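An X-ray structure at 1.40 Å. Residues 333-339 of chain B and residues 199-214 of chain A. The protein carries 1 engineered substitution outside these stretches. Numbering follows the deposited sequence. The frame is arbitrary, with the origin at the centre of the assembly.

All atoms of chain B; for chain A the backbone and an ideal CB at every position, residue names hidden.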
# COMPACT_ATOMS: atom_id res chain seq x y z
N GLY B 333 6.34 -8.56 6.51
CA GLY B 333 5.86 -7.66 5.48
C GLY B 333 5.05 -8.38 4.41
O GLY B 333 4.89 -9.60 4.45
N GLN B 334 4.55 -7.63 3.44
CA GLN B 334 3.63 -8.21 2.47
C GLN B 334 4.32 -9.10 1.43
O GLN B 334 3.65 -9.71 0.61
CB GLN B 334 2.78 -7.12 1.79
CG GLN B 334 1.77 -6.46 2.75
CD GLN B 334 0.90 -5.42 2.08
OE1 GLN B 334 1.33 -4.73 1.16
NE2 GLN B 334 -0.35 -5.31 2.53
N GLY B 335 5.65 -9.17 1.48
CA GLY B 335 6.37 -10.13 0.66
C GLY B 335 6.69 -11.42 1.39
O GLY B 335 7.52 -12.21 0.92
N ALA B 336 6.01 -11.65 2.52
CA ALA B 336 6.32 -12.79 3.41
C ALA B 336 6.36 -14.15 2.70
O ALA B 336 7.18 -15.00 3.06
CB ALA B 336 5.35 -12.84 4.57
N ALA B 337 5.50 -14.35 1.71
CA ALA B 337 5.43 -15.63 1.00
C ALA B 337 6.73 -15.94 0.25
O ALA B 337 6.95 -17.09 -0.14
CB ALA B 337 4.24 -15.66 0.03
N LEU B 338 7.57 -14.93 0.05
CA LEU B 338 8.82 -15.08 -0.69
C LEU B 338 10.04 -15.21 0.23
O LEU B 338 11.19 -15.15 -0.24
CB LEU B 338 9.01 -13.89 -1.64
CG LEU B 338 7.86 -13.59 -2.60
CD1 LEU B 338 8.16 -12.31 -3.38
CD2 LEU B 338 7.62 -14.76 -3.56
N ALA B 339 9.80 -15.41 1.52
CA ALA B 339 10.89 -15.55 2.48
C ALA B 339 11.72 -16.79 2.20
O ALA B 339 11.19 -17.83 1.78
CB ALA B 339 10.35 -15.58 3.90
N UNK A 199 -10.19 -6.51 3.25
CA UNK A 199 -9.33 -6.05 2.17
C UNK A 199 -7.89 -6.21 2.62
O UNK A 199 -7.45 -5.52 3.54
CB UNK A 199 -9.63 -4.60 1.79
N UNK A 200 -7.14 -7.12 1.98
CA UNK A 200 -5.74 -7.33 2.35
C UNK A 200 -4.89 -6.08 2.08
O UNK A 200 -3.81 -5.91 2.66
CB UNK A 200 -5.17 -8.53 1.58
N UNK A 201 -5.37 -5.21 1.18
CA UNK A 201 -4.71 -3.93 0.91
C UNK A 201 -3.20 -4.07 0.65
O UNK A 201 -2.36 -3.46 1.32
CB UNK A 201 -4.94 -2.98 2.09
N UNK A 202 -2.88 -4.90 -0.34
CA UNK A 202 -1.49 -5.18 -0.70
C UNK A 202 -0.96 -4.10 -1.65
O UNK A 202 -1.64 -3.72 -2.62
CB UNK A 202 -1.37 -6.56 -1.34
N UNK A 203 0.23 -3.59 -1.36
CA UNK A 203 0.83 -2.56 -2.20
C UNK A 203 1.30 -3.13 -3.52
O UNK A 203 1.59 -4.33 -3.63
CB UNK A 203 2.00 -1.89 -1.47
N UNK A 204 1.40 -2.25 -4.51
CA UNK A 204 1.79 -2.65 -5.86
C UNK A 204 3.11 -3.43 -5.91
O UNK A 204 3.21 -4.45 -6.60
CB UNK A 204 1.90 -1.41 -6.75
N UNK A 205 4.12 -2.96 -5.18
CA UNK A 205 5.44 -3.59 -5.24
C UNK A 205 5.36 -5.04 -4.76
O UNK A 205 5.97 -5.93 -5.37
CB UNK A 205 6.45 -2.81 -4.40
N UNK A 206 4.62 -5.29 -3.68
CA UNK A 206 4.46 -6.68 -3.22
C UNK A 206 3.54 -7.46 -4.16
O UNK A 206 3.87 -8.60 -4.54
CB UNK A 206 3.90 -6.71 -1.80
N UNK A 207 2.40 -6.89 -4.53
CA UNK A 207 1.42 -7.63 -5.32
C UNK A 207 1.96 -8.07 -6.67
O UNK A 207 1.78 -9.23 -7.07
CB UNK A 207 0.17 -6.78 -5.53
N UNK A 208 2.61 -7.16 -7.39
CA UNK A 208 3.15 -7.50 -8.70
C UNK A 208 4.19 -8.61 -8.61
O UNK A 208 4.17 -9.56 -9.40
CB UNK A 208 3.76 -6.26 -9.35
N UNK A 209 5.08 -8.51 -7.64
CA UNK A 209 6.11 -9.53 -7.46
C UNK A 209 5.49 -10.89 -7.12
O UNK A 209 5.91 -11.92 -7.64
CB UNK A 209 7.09 -9.11 -6.36
N UNK A 210 4.50 -10.89 -6.23
CA UNK A 210 3.84 -12.13 -5.83
C UNK A 210 3.16 -12.81 -7.02
O UNK A 210 3.28 -14.02 -7.21
CB UNK A 210 2.81 -11.85 -4.73
N UNK A 211 2.44 -12.03 -7.82
CA UNK A 211 1.75 -12.59 -8.96
C UNK A 211 2.71 -13.02 -10.07
O UNK A 211 2.48 -14.04 -10.72
CB UNK A 211 0.74 -11.57 -9.50
N UNK A 212 3.78 -12.27 -10.30
CA UNK A 212 4.77 -12.63 -11.32
C UNK A 212 5.52 -13.89 -10.90
O UNK A 212 5.83 -14.75 -11.73
CB UNK A 212 5.75 -11.48 -11.55
N UNK A 213 5.82 -14.01 -9.61
CA UNK A 213 6.50 -15.18 -9.09
C UNK A 213 5.68 -16.46 -9.30
O UNK A 213 6.20 -17.57 -9.15
CB UNK A 213 6.80 -14.99 -7.60
N UNK A 214 4.41 -16.30 -9.65
CA UNK A 214 3.52 -17.43 -9.92
C UNK A 214 3.72 -18.03 -11.32
O UNK A 214 3.25 -19.14 -11.60
CB UNK A 214 2.06 -16.99 -9.76

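Chain B presents two different surfaces here: the extended side chain of Gln B334, with its terminal amide, and farther along an apolar patch formed by Ala B337 and Leu B338.

Position 199 lies beyond the reach of chain B, so the contact sets no demand. It is Asp A199, whose OD1 accepts a hydrogen bond of 2.9 Å from the backbone N of position 201.

At position 200 the CA-to-CB bond points sideways and no atom of chain B lies near the CB; many residues would serve. The deposited Ala A200 contributes through its backbone: its O accepts a hydrogen bond of 2.7 Å from the O of a water, and that water O accepts one of 3.0 Å from Gln B334 NE2.

Position 201 has positive phi and psi, 49° and 57°, a left-handed conformation easiest for Gly, Asn or Asp and least suited to beta-branched residues. The carbonyl is what matters, since Gln B334 NE2 donates to the O at 3.0 Å and nearly straight, at 174°. Ala A201 occupies the place, its small CB tolerating the conformation.

Position 202 has extended angles and a sideways CB, 4.1 Å from Gln B334 OE1. An apolar, even beta-branched, side chain fits, and a polar donor is conceivable. Ile A202 brings CG2 to 3.8 Å from that OE1, packing beside the amide without bonding to it.

Position 203 precedes the helix, at the N-cap, where Ser, Thr, Asp, Asn or Gly are common. Its ideal CB would stand 3.9 Å from Gln B334 OE1, so a small residue is comfortable. Gly A203 donates its N to that OE1 at 3.0 Å. The glutamine amide thus uses both ends, giving to one backbone carbonyl and receiving from a backbone N two residues later.

Positions 204 and 205 turn away or lie out of reach, leaving chain B no say; they are Thr A204 and Leu A205.

Position 206 points toward chain B, with its ideal CB 3.8 Å from Gln B334 CB and 4.5 Å from Gly B335 N. Such closeness favours Ala, or Gly. Ala A206 lets the backbones approach, its CA being 5.5 Å from the CA of Gly B335.

Positions 207 and 208 make no contact; they are Leu A207 and Val A208.

Position 209 points toward Leu B338, whose CD1 is 4.5 Å from the ideal CB. Leu, Met or the aliphatic part of a long polar chain would suit. Arg A209 lays CG 3.7 Å from that CD1, while its guanidinium bonds elsewhere in the structure.

Position 210 starts sideways, so a longer chain is needed to reach the patch, and an apolar one such as Leu or Met suits it best. Leu A210 does: CD2 lies 3.9 Å from Leu B338 CG and 4.1 Å from Ala B337 CB.

Positions 211 and 212 are out of reach; they are Leu A211 and Ala A212.

Position 213 points toward Leu B338 CD2, 4.1 Å from its ideal CB; a small apolar residue suits, and Ala A213 supplies the methyl.

Position 214 lies beyond chain B; it is Arg A214.

Chain A, residues 199-214: DAAIGTLALVRLLAAR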
# COMPACT_ATOMS: atom_id res chain seq x y z
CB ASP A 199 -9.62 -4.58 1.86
CG ASP A 199 -8.93 -4.09 0.60
OD1 ASP A 199 -8.03 -4.77 0.05
OD2 ASP A 199 -9.29 -2.97 0.14
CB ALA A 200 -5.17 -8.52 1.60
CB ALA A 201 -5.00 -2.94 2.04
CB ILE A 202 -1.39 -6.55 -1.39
CG1 ILE A 202 -1.99 -7.64 -0.50
CG2 ILE A 202 0.06 -6.87 -1.73
CD1 ILE A 202 -2.06 -9.00 -1.16
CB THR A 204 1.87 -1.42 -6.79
OG1 THR A 204 0.58 -0.80 -6.87
CG2 THR A 204 2.31 -1.81 -8.19
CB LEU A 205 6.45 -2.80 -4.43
CG LEU A 205 7.86 -3.39 -4.44
CD1 LEU A 205 8.89 -2.31 -4.75
CD2 LEU A 205 8.14 -4.05 -3.09
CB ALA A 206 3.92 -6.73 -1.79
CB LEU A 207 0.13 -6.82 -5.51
CG LEU A 207 -0.99 -7.57 -6.23
CD1 LEU A 207 -1.49 -8.78 -5.43
CD2 LEU A 207 -2.15 -6.64 -6.52
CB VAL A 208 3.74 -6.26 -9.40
CG1 VAL A 208 4.41 -6.64 -10.72
CG2 VAL A 208 2.63 -5.26 -9.68
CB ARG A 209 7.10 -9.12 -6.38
CG ARG A 209 8.27 -10.08 -6.28
CD ARG A 209 9.37 -9.75 -7.29
NE ARG A 209 10.28 -10.88 -7.45
CZ ARG A 209 10.22 -11.75 -8.44
NH1 ARG A 209 11.09 -12.76 -8.48
NH2 ARG A 209 9.31 -11.62 -9.41
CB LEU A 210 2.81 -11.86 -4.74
CG LEU A 210 3.37 -11.48 -3.36
CD1 LEU A 210 2.28 -10.93 -2.44
CD2 LEU A 210 4.07 -12.67 -2.71
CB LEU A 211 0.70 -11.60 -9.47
CG LEU A 211 -0.72 -11.71 -8.88
CD1 LEU A 211 -0.76 -12.02 -7.38
CD2 LEU A 211 -1.58 -10.51 -9.24
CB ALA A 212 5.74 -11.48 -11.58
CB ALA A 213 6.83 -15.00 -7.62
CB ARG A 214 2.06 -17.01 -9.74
CG ARG A 214 1.37 -17.73 -8.59
CD ARG A 214 0.06 -17.07 -8.21
NE ARG A 214 -0.71 -17.91 -7.30
CZ ARG A 214 -1.97 -18.26 -7.51
NH1 ARG A 214 -2.61 -17.83 -8.58
NH2 ARG A 214 -2.60 -19.05 -6.64
O HOH W 1 -1.97 -7.60 3.72
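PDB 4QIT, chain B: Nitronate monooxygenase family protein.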